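Local coordinates for binary enterotoxin of Clostridium perfringens component a (Clostridium perfringens, PDB 5WTZ), which probably transfers ADP-ribose from NAD+ to actin, as the enzymatic component of a binary, iota-like enterotoxin, at residues A[332-337]-A[392-397]; A[101-106]-A[133-138]; A[292-297]-A[361-366]. All blocks are in the same frame, centred on the assembly; numbering follows the deposited sequence.

Contacts 1 and 3 lie at the two edges of one five-stranded mixed sheet in the ADP-ribosyltransferase-like half of the chain that holds the NAD: residues 292-297 and 332-337 reach its outermost strands. Their centres are about 15 Å apart, and Tyr393 CD1 meets Leu362 CD1 at 3.9 Å between them. Contact 2 belongs to the other, N-terminal half and packs against both. Asp138 OD1 forms a salt bridge with Arg361 NH1 of contact 3 at 2.7 Å, and Asn397 ND2 of contact 1 makes a weak hydrogen bond to Asp101 O. Between nearest atoms, the bound NAD is about 4 Å from the side chain of Val337 and about 7 Å from that of Thr297, whereas contact 2 lies away from the NAD pocket.

Contact 1: residues A[332-337]-A[392-397]; sequences GKTIPV and SYKIDN
Strands 334-337 and 392-397 run antiparallel, their short axes at 159° and 4.4 Å apart at closest approach, with Ile335 and Tyr393 forming the hydrogen-bonded pair between the non-hydrogen-bonded pairs Thr334-Lys394 and Pro336-Ser392. Ile335 N donates to Tyr393 O at 2.7 Å, and Tyr393 N returns a bond to Ile335 O. The pairing continues into the loop: Ile395 N reaches Lys333 O at 2.9 Å in a nearly straight bond, whereas Gly332 N meets Ile395 O with a more bent N-H geometry of 140°. On the face carrying Ile335 and Tyr393, Val337 sets CG2 over one face of the tyrosine ring, a CH-pi contact 3.8 Å from the centroid and displaced toward the CD2-CE2 rim. CG2, anti to the carbonyl carbon of Val337 and beside its backbone N, is the branch that reaches the ring. Strand 334-337 is one of the two edge strands of the five-stranded mixed sheet of the ADP-ribosyltransferase fold in this half of the chain, and the Val337 side chain comes about 4 Å from the bound NAD at the nearest atoms. Tyr393 also packs on Arg299, an NAD-binding residue. Further along, the CD1 methyls of Ile335 and Ile395 touch at 3.8 Å, the two side chains crossing obliquely. On the face carrying Thr334 and Ser392, Thr334 CG2 rests against Ser392 CB at 3.7 Å. Lys394 instead directs its ammonium group away from strand 334-337, into a salt bridge with Asp396 OD1 and a hydrogen bond to Asp132 O.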
loop_
_atom_site.group_PDB
_atom_site.type_symbol
_atom_site.label_atom_id
_atom_site.label_comp_id
_atom_site.label_asym_id
_atom_site.label_seq_id
_atom_site.Cartn_x
_atom_site.Cartn_y
_atom_site.Cartn_z
ATOM N N GLY A 332 -10.454 -10.418 -2.219
ATOM C CA GLY A 332 -10.663 -11.400 -1.176
ATOM C C GLY A 332 -10.272 -12.818 -1.560
ATOM O O GLY A 332 -10.400 -13.735 -0.754
ATOM N N LYS A 333 -9.794 -13.012 -2.784
ATOM C CA LYS A 333 -9.436 -14.355 -3.225
ATOM C C LYS A 333 -8.038 -14.749 -2.761
ATOM O O LYS A 333 -7.177 -13.906 -2.534
ATOM C CB LYS A 333 -9.531 -14.473 -4.745
ATOM C CG LYS A 333 -10.941 -14.273 -5.303
ATOM C CD LYS A 333 -11.922 -15.259 -4.716
ATOM C CE LYS A 333 -13.263 -15.215 -5.447
ATOM N NZ LYS A 333 -13.993 -13.937 -5.230
ATOM N N THR A 334 -7.817 -16.045 -2.602
ATOM C CA THR A 334 -6.456 -16.526 -2.390
ATOM C C THR A 334 -5.969 -17.240 -3.655
ATOM O O THR A 334 -6.626 -18.161 -4.126
ATOM C CB THR A 334 -6.372 -17.464 -1.184
ATOM O OG1 THR A 334 -6.603 -16.717 0.026
ATOM C CG2 THR A 334 -4.993 -18.108 -1.127
ATOM N N ILE A 335 -4.824 -16.813 -4.190
ATOM C CA ILE A 335 -4.313 -17.312 -5.468
ATOM C C ILE A 335 -3.014 -18.074 -5.270
ATOM O O ILE A 335 -2.011 -17.458 -4.902
ATOM C CB ILE A 335 -4.038 -16.155 -6.470
ATOM C CG1 ILE A 335 -5.245 -15.232 -6.610
ATOM C CG2 ILE A 335 -3.608 -16.707 -7.830
ATOM C CD1 ILE A 335 -4.981 -14.028 -7.505
ATOM N N PRO A 336 -3.021 -19.396 -5.512
ATOM C CA PRO A 336 -1.769 -20.158 -5.457
ATOM C C PRO A 336 -0.771 -19.649 -6.477
ATOM O O PRO A 336 -1.168 -19.330 -7.594
ATOM C CB PRO A 336 -2.205 -21.592 -5.794
ATOM C CG PRO A 336 -3.638 -21.653 -5.418
ATOM C CD PRO A 336 -4.170 -20.277 -5.788
ATOM N N VAL A 337 0.500 -19.576 -6.100
ATOM C CA VAL A 337 1.546 -19.125 -7.008
ATOM C C VAL A 337 2.608 -20.223 -7.167
ATOM O O VAL A 337 3.442 -20.441 -6.278
ATOM C CB VAL A 337 2.201 -17.824 -6.508
ATOM C CG1 VAL A 337 3.301 -17.360 -7.498
ATOM C CG2 VAL A 337 1.150 -16.723 -6.342
ATOM N N SER A 392 1.132 -18.211 -1.835
ATOM C CA SER A 392 -0.121 -17.705 -2.397
ATOM C C SER A 392 -0.261 -16.210 -2.157
ATOM O O SER A 392 0.341 -15.668 -1.231
ATOM C CB SER A 392 -1.331 -18.419 -1.792
ATOM O OG SER A 392 -1.260 -19.819 -1.986
ATOM N N TYR A 393 -1.056 -15.556 -2.996
ATOM C CA TYR A 393 -1.458 -14.171 -2.780
ATOM C C TYR A 393 -2.847 -14.136 -2.177
ATOM O O TYR A 393 -3.762 -14.766 -2.711
ATOM C CB TYR A 393 -1.516 -13.382 -4.083
ATOM C CG TYR A 393 -0.250 -13.216 -4.873
ATOM C CD1 TYR A 393 0.962 -12.887 -4.269
ATOM C CD2 TYR A 393 -0.283 -13.348 -6.252
ATOM C CE1 TYR A 393 2.108 -12.705 -5.036
ATOM C CE2 TYR A 393 0.841 -13.172 -7.017
ATOM C CZ TYR A 393 2.032 -12.849 -6.412
ATOM O OH TYR A 393 3.122 -12.659 -7.208
ATOM N N LYS A 394 -3.018 -13.415 -1.072
ATOM C CA LYS A 394 -4.348 -13.081 -0.595
ATOM C C LYS A 394 -4.627 -11.658 -1.089
ATOM O O LYS A 394 -3.916 -10.716 -0.719
ATOM C CB LYS A 394 -4.435 -13.199 0.933
ATOM C CG LYS A 394 -5.740 -12.688 1.547
ATOM C CD LYS A 394 -5.777 -12.916 3.062
ATOM C CE LYS A 394 -4.779 -12.015 3.810
ATOM N NZ LYS A 394 -5.279 -10.611 3.984
ATOM N N ILE A 395 -5.631 -11.501 -1.952
ATOM C CA ILE A 395 -5.881 -10.201 -2.580
ATOM C C ILE A 395 -6.676 -9.305 -1.623
ATOM O O ILE A 395 -7.786 -9.640 -1.228
ATOM C CB ILE A 395 -6.632 -10.352 -3.933
ATOM C CG1 ILE A 395 -5.907 -11.356 -4.866
ATOM C CG2 ILE A 395 -6.805 -8.978 -4.617
ATOM C CD1 ILE A 395 -4.516 -10.957 -5.322
ATOM N N ASP A 396 -6.079 -8.182 -1.228
ATOM C CA ASP A 396 -6.610 -7.341 -0.161
ATOM C C ASP A 396 -7.301 -6.089 -0.712
ATOM O O ASP A 396 -8.325 -5.647 -0.188
ATOM C CB ASP A 396 -5.485 -6.909 0.790
ATOM C CG ASP A 396 -4.777 -8.070 1.441
ATOM O OD1 ASP A 396 -5.453 -9.045 1.852
ATOM O OD2 ASP A 396 -3.530 -7.985 1.562
ATOM N N ASN A 397 -6.715 -5.499 -1.753
ATOM C CA ASN A 397 -7.351 -4.358 -2.400
ATOM C C ASN A 397 -6.906 -4.198 -3.844
ATOM O O ASN A 397 -5.861 -4.722 -4.271
ATOM C CB ASN A 397 -7.066 -3.061 -1.632
ATOM C CG ASN A 397 -8.232 -2.075 -1.685
ATOM O OD1 ASN A 397 -9.208 -2.265 -2.415
ATOM N ND2 ASN A 397 -8.127 -1.016 -0.908
#

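Contact 2: residues A[101-106]-A[133-138]; sequences DKFGFN and TNFIQD
An edge-to-face aromatic pair, Phe103 on Phe135, and a lysine-glutamine contact beside it join the loop after strand 92-98 to strand 134-136. That strand is an outermost one in the five-stranded mixed sheet of the N-terminal ADP-ribosyltransferase-like half of the chain, and the contact is structural packing away from the NAD site. The T-shaped geometry is well supported: the ring centroids are 5.2 Å apart and the planes stand at 76°. Phe103 brings its CD1 edge over one face of Phe135, displaced toward the rim, where CD1 and Phe135 CE2 approach to 3.7 Å. The opposite face of Phe135 is covered by Thr133 CG2, a methyl from its own segment that lies over the ring centre, so the phenyl group is sandwiched between a methyl and an aromatic edge. At the rim, Phe135 CE1 also comes within 3.5 Å of Phe103 O, a carbonyl oxygen that accepts a hydrogen bond from Lys129 of helix 120-130. Phe103 further packs on Ile130 of that helix and on Leu188 of the neighbouring strand.

The polar half depends on a folded lysine. Bends at chi2 and chi3 of Lys102, -67° and -70°, place its CD and CE, and the ammonium nitrogen makes a weak hydrogen bond to Gln137 OE1. Gln137 has two conformers; in the one given here NE2 also donates to Phe135 O at 2.9 Å, approaching from above that carbonyl's plane. Two waters complete the bridging: in this conformer one donates to Lys102 O and accepts from Gln137 NE2, while the other accepts from Lys102 NZ at 2.6 Å and from Asp138 N at 2.8 Å.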
loop_
_atom_site.group_PDB
_atom_site.type_symbol
_atom_site.label_atom_id
_atom_site.label_comp_id
_atom_site.label_asym_id
_atom_site.label_seq_id
_atom_site.Cartn_x
_atom_site.Cartn_y
_atom_site.Cartn_z
ATOM N N ASP A 101 -14.713 0.120 -0.535
ATOM C CA ASP A 101 -13.603 -0.274 -1.418
ATOM C C ASP A 101 -12.222 0.078 -0.844
ATOM O O ASP A 101 -11.226 -0.513 -1.243
ATOM C CB ASP A 101 -13.767 0.308 -2.832
ATOM C CG ASP A 101 -13.889 1.814 -2.854
ATOM O OD1 ASP A 101 -13.117 2.508 -2.159
ATOM O OD2 ASP A 101 -14.763 2.306 -3.596
ATOM N N LYS A 102 -12.148 0.990 0.123
ATOM C CA LYS A 102 -10.889 1.184 0.834
ATOM C C LYS A 102 -10.568 0.013 1.767
ATOM O O LYS A 102 -9.499 -0.034 2.375
ATOM C CB LYS A 102 -10.892 2.489 1.629
ATOM C CG LYS A 102 -10.301 3.675 0.866
ATOM C CD LYS A 102 -8.805 3.495 0.612
ATOM C CE LYS A 102 -8.000 3.602 1.906
ATOM N NZ LYS A 102 -6.523 3.449 1.710
ATOM N N PHE A 103 -11.495 -0.933 1.899
ATOM C CA PHE A 103 -11.183 -2.144 2.636
ATOM C C PHE A 103 -11.223 -3.332 1.687
ATOM O O PHE A 103 -11.154 -4.479 2.113
ATOM C CB PHE A 103 -12.141 -2.316 3.821
ATOM C CG PHE A 103 -11.872 -1.350 4.942
ATOM C CD1 PHE A 103 -10.873 -1.621 5.869
ATOM C CD2 PHE A 103 -12.605 -0.168 5.060
ATOM C CE1 PHE A 103 -10.608 -0.727 6.901
ATOM C CE2 PHE A 103 -12.338 0.729 6.080
ATOM C CZ PHE A 103 -11.349 0.449 7.003
ATOM N N GLY A 104 -11.329 -3.033 0.393
ATOM C CA GLY A 104 -11.395 -4.054 -0.629
ATOM C C GLY A 104 -12.623 -4.928 -0.481
ATOM O O GLY A 104 -12.602 -6.110 -0.812
ATOM N N PHE A 105 -13.702 -4.334 0.014
ATOM C CA PHE A 105 -14.924 -5.069 0.305
ATOM C C PHE A 105 -15.994 -4.628 -0.689
ATOM O O PHE A 105 -16.287 -3.436 -0.792
ATOM C CB PHE A 105 -15.370 -4.809 1.745
ATOM C CG PHE A 105 -16.412 -5.769 2.254
ATOM C CD1 PHE A 105 -16.110 -7.115 2.436
ATOM C CD2 PHE A 105 -17.687 -5.317 2.597
ATOM C CE1 PHE A 105 -17.081 -8.002 2.923
ATOM C CE2 PHE A 105 -18.640 -6.190 3.087
ATOM C CZ PHE A 105 -18.337 -7.534 3.247
ATOM N N ASN A 106 -16.570 -5.571 -1.432
ATOM C CA ASN A 106 -17.534 -5.201 -2.472
ATOM C C ASN A 106 -18.995 -5.508 -2.118
ATOM O O ASN A 106 -19.902 -5.117 -2.851
ATOM C CB ASN A 106 -17.172 -5.874 -3.812
ATOM C CG ASN A 106 -16.646 -7.298 -3.648
ATOM O OD1 ASN A 106 -17.063 -8.030 -2.750
ATOM N ND2 ASN A 106 -15.734 -7.701 -4.539
ATOM N N THR A 133 -4.761 -8.076 7.678
ATOM C CA THR A 133 -4.458 -7.167 6.572
ATOM C C THR A 133 -3.986 -5.819 7.103
ATOM O O THR A 133 -4.634 -5.216 7.967
ATOM C CB THR A 133 -5.687 -6.932 5.649
ATOM O OG1 THR A 133 -6.276 -8.182 5.263
ATOM C CG2 THR A 133 -5.311 -6.120 4.410
ATOM N N ASN A 134 -2.856 -5.345 6.590
ATOM C CA ASN A 134 -2.456 -3.959 6.771
ATOM C C ASN A 134 -2.863 -3.187 5.529
ATOM O O ASN A 134 -2.395 -3.506 4.426
ATOM C CB ASN A 134 -0.951 -3.836 7.011
ATOM C CG ASN A 134 -0.506 -4.442 8.342
ATOM O OD1 ASN A 134 -1.279 -4.541 9.293
ATOM N ND2 ASN A 134 0.756 -4.831 8.410
ATOM N N PHE A 135 -3.759 -2.206 5.697
ATOM C CA PHE A 135 -4.300 -1.447 4.567
ATOM C C PHE A 135 -3.481 -0.187 4.313
ATOM O O PHE A 135 -3.560 0.797 5.054
ATOM C CB PHE A 135 -5.776 -1.080 4.796
ATOM C CG PHE A 135 -6.715 -2.262 4.697
ATOM C CD1 PHE A 135 -7.101 -2.761 3.458
ATOM C CD2 PHE A 135 -7.176 -2.897 5.846
ATOM C CE1 PHE A 135 -7.958 -3.870 3.366
ATOM C CE2 PHE A 135 -8.033 -4.003 5.765
ATOM C CZ PHE A 135 -8.424 -4.479 4.525
ATOM N N ILE A 136 -2.684 -0.230 3.258
ATOM C CA ILE A 136 -1.811 0.881 2.923
ATOM C C ILE A 136 -2.629 2.115 2.554
ATOM O O ILE A 136 -3.551 2.054 1.740
ATOM C CB ILE A 136 -0.824 0.480 1.769
ATOM C CG1 ILE A 136 0.168 -0.571 2.291
ATOM C CG2 ILE A 136 -0.087 1.702 1.237
ATOM C CD1 ILE A 136 1.045 -1.191 1.206
ATOM N N GLN A 137 -2.284 3.250 3.154
ATOM C CA GLN A 137 -2.984 4.501 2.881
ATOM C C GLN A 137 -2.147 5.440 2.013
ATOM O O GLN A 137 -1.177 6.038 2.490
ATOM C CB GLN A 137 -3.353 5.183 4.199
ATOM C CG GLN A 137 -4.097 4.263 5.160
ATOM C CD GLN A 137 -5.466 3.867 4.647
ATOM O OE1 GLN A 137 -6.262 4.724 4.243
ATOM N NE2 GLN A 137 -5.765 2.578 4.685
ATOM N N ASP A 138 -2.540 5.583 0.745
ATOM C CA ASP A 138 -1.803 6.420 -0.207
ATOM C C ASP A 138 -2.045 7.909 0.014
ATOM O O ASP A 138 -3.140 8.320 0.387
ATOM C CB ASP A 138 -2.172 6.066 -1.640
ATOM C CG ASP A 138 -1.730 4.681 -2.003
ATOM O OD1 ASP A 138 -0.502 4.475 -2.087
ATOM O OD2 ASP A 138 -2.599 3.815 -2.178
HETATM O O HOH W 1 -5.314 5.299 0.252
HETATM O O HOH W 2 -8.321 1.466 4.958
#

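Contact 3: residues A[292-297]-A[361-366]; sequences PEDIIT and RLHLPN
With chi1 of -179°, His363 holds CG anti to its backbone N, while Asp294 places CG anti to its carbonyl carbon (chi1 -75°), and imidazole and carboxylate meet across the two strands. His363 NE2 donates to Asp294 OD2 at 2.8 Å. The bond is bent: its N-H angle is 142°, and the nitrogen lies above the carboxylate plane. The other oxygen, Asp294 OD1, accepts Asn366 N at 2.8 Å, also from out of that plane but with a straighter N-H. Both carboxylate oxygens are thus engaged by the opposite segment, one by a side chain and one by the backbone. This would be expected to favour a charged aspartate and to raise the basicity of the histidine.

Beyond this polar end the pairing is regular. Ile295-Leu364 and Thr297-Leu362 are hydrogen-bonded pairs, each with two backbone bonds, and Ile296-His363 is the non-hydrogen-bonded pair between them. Ile296 CD1 packs on His363 CA at 3.7 Å, and its CG2 touches Arg361 CG, whose guanidinium group forms salt bridges with Asp138 and Asp417. On the other face, Ile295 and Leu364 lie side by side, CG2 against CB at 3.8 Å. Thr297 and Leu362 do likewise, with threonine CG2 on leucine CD2 at 3.8 Å. Thr297 OG1 is hydrogen-bonded to Thr343 OG1.

Strand 295-301 forms an outer edge of the five-stranded mixed sheet, and its pairing with strand 358-364 is the antiparallel edge pairing of the ADP-ribosyltransferase sheet, whose outer strand continues to the NAD-binding Arg299 and Arg300.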
loop_
_atom_site.group_PDB
_atom_site.type_symbol
_atom_site.label_atom_id
_atom_site.label_comp_id
_atom_site.label_asym_id
_atom_site.label_seq_id
_atom_site.Cartn_x
_atom_site.Cartn_y
_atom_site.Cartn_z
ATOM N N PRO A 292 13.613 -10.923 7.493
ATOM C CA PRO A 292 13.828 -10.613 8.918
ATOM C C PRO A 292 12.794 -9.669 9.559
ATOM O O PRO A 292 12.775 -9.574 10.788
ATOM C CB PRO A 292 15.202 -9.946 8.915
ATOM C CG PRO A 292 15.248 -9.253 7.606
ATOM C CD PRO A 292 14.565 -10.201 6.635
ATOM N N GLU A 293 11.996 -8.973 8.747
ATOM C CA GLU A 293 10.939 -8.072 9.215
ATOM C C GLU A 293 9.959 -7.850 8.076
ATOM O O GLU A 293 10.351 -7.925 6.898
ATOM C CB GLU A 293 11.511 -6.733 9.668
ATOM C CG GLU A 293 12.173 -5.949 8.532
ATOM C CD GLU A 293 12.918 -4.728 9.031
ATOM O OE1 GLU A 293 12.339 -3.972 9.836
ATOM O OE2 GLU A 293 14.090 -4.541 8.640
ATOM N N ASP A 294 8.703 -7.563 8.420
ATOM C CA ASP A 294 7.665 -7.313 7.425
ATOM C C ASP A 294 8.148 -6.210 6.502
ATOM O O ASP A 294 8.668 -5.183 6.963
ATOM C CB ASP A 294 6.330 -6.913 8.067
ATOM C CG ASP A 294 5.590 -8.094 8.711
ATOM O OD1 ASP A 294 6.236 -9.086 9.124
ATOM O OD2 ASP A 294 4.350 -8.008 8.826
ATOM N N ILE A 295 7.993 -6.436 5.203
ATOM C CA ILE A 295 8.409 -5.471 4.195
ATOM C C ILE A 295 7.350 -5.425 3.084
ATOM O O ILE A 295 6.653 -6.416 2.819
ATOM C CB ILE A 295 9.826 -5.808 3.622
ATOM C CG1 ILE A 295 10.387 -4.635 2.812
ATOM C CG2 ILE A 295 9.839 -7.128 2.844
ATOM C CD1 ILE A 295 11.898 -4.758 2.499
ATOM N N ILE A 296 7.187 -4.256 2.485
ATOM C CA ILE A 296 6.388 -4.110 1.276
ATOM C C ILE A 296 7.292 -4.299 0.048
ATOM O O ILE A 296 8.368 -3.705 -0.035
ATOM C CB ILE A 296 5.698 -2.726 1.209
ATOM C CG1 ILE A 296 4.707 -2.554 2.378
ATOM C CG2 ILE A 296 5.037 -2.550 -0.153
ATOM C CD1 ILE A 296 3.721 -3.740 2.533
ATOM N N THR A 297 6.877 -5.136 -0.903
ATOM C CA THR A 297 7.620 -5.255 -2.156
ATOM C C THR A 297 6.648 -5.203 -3.346
ATOM O O THR A 297 5.442 -5.288 -3.161
ATOM C CB THR A 297 8.476 -6.538 -2.196
ATOM O OG1 THR A 297 9.417 -6.443 -3.274
ATOM C CG2 THR A 297 7.598 -7.819 -2.321
ATOM N N ARG A 361 1.394 -4.808 -5.072
ATOM C CA ARG A 361 1.977 -4.188 -3.884
ATOM C C ARG A 361 1.826 -5.182 -2.751
ATOM O O ARG A 361 0.769 -5.266 -2.111
ATOM C CB ARG A 361 1.320 -2.839 -3.558
ATOM C CG ARG A 361 1.930 -2.144 -2.326
ATOM C CD ARG A 361 1.671 -0.629 -2.300
ATOM N NE ARG A 361 0.240 -0.326 -2.183
ATOM C CZ ARG A 361 -0.286 0.898 -2.244
ATOM N NH1 ARG A 361 0.485 1.957 -2.442
ATOM N NH2 ARG A 361 -1.598 1.064 -2.140
ATOM N N LEU A 362 2.892 -5.951 -2.541
ATOM C CA LEU A 362 2.857 -7.158 -1.718
ATOM C C LEU A 362 3.373 -6.930 -0.305
ATOM O O LEU A 362 4.503 -6.460 -0.111
ATOM C CB LEU A 362 3.681 -8.260 -2.385
ATOM C CG LEU A 362 3.733 -9.613 -1.661
ATOM C CD1 LEU A 362 2.336 -10.329 -1.621
ATOM C CD2 LEU A 362 4.833 -10.482 -2.284
ATOM N N HIS A 363 2.548 -7.280 0.669
ATOM C CA HIS A 363 2.956 -7.331 2.072
ATOM C C HIS A 363 3.664 -8.659 2.296
ATOM O O HIS A 363 3.013 -9.706 2.321
ATOM C CB HIS A 363 1.750 -7.197 3.007
ATOM C CG HIS A 363 2.107 -7.219 4.466
ATOM N ND1 HIS A 363 1.172 -7.427 5.454
ATOM C CD2 HIS A 363 3.292 -7.059 5.099
ATOM C CE1 HIS A 363 1.766 -7.401 6.636
ATOM N NE2 HIS A 363 3.054 -7.186 6.447
ATOM N N LEU A 364 4.991 -8.601 2.430
ATOM C CA LEU A 364 5.854 -9.769 2.557
ATOM C C LEU A 364 6.228 -9.978 4.018
ATOM O O LEU A 364 7.046 -9.231 4.562
ATOM C CB LEU A 364 7.118 -9.584 1.694
ATOM C CG LEU A 364 8.128 -10.731 1.600
ATOM C CD1 LEU A 364 7.426 -11.973 1.069
ATOM C CD2 LEU A 364 9.293 -10.360 0.689
ATOM N N PRO A 365 5.635 -10.993 4.668
ATOM C CA PRO A 365 5.815 -11.108 6.121
ATOM C C PRO A 365 7.207 -11.561 6.561
ATOM O O PRO A 365 7.905 -12.299 5.854
ATOM C CB PRO A 365 4.774 -12.158 6.526
ATOM C CG PRO A 365 3.827 -12.245 5.387
ATOM C CD PRO A 365 4.630 -11.940 4.161
ATOM N N ASN A 366 7.591 -11.080 7.736
ATOM C CA ASN A 366 8.627 -11.699 8.561
ATOM C C ASN A 366 8.527 -13.218 8.461
ATOM O O ASN A 366 7.454 -13.765 8.657
ATOM C CB ASN A 366 8.451 -11.245 10.016
ATOM C CG ASN A 366 9.561 -11.697 10.926
ATOM O OD1 ASN A 366 10.158 -12.758 10.739
ATOM N ND2 ASN A 366 9.819 -10.901 11.965
#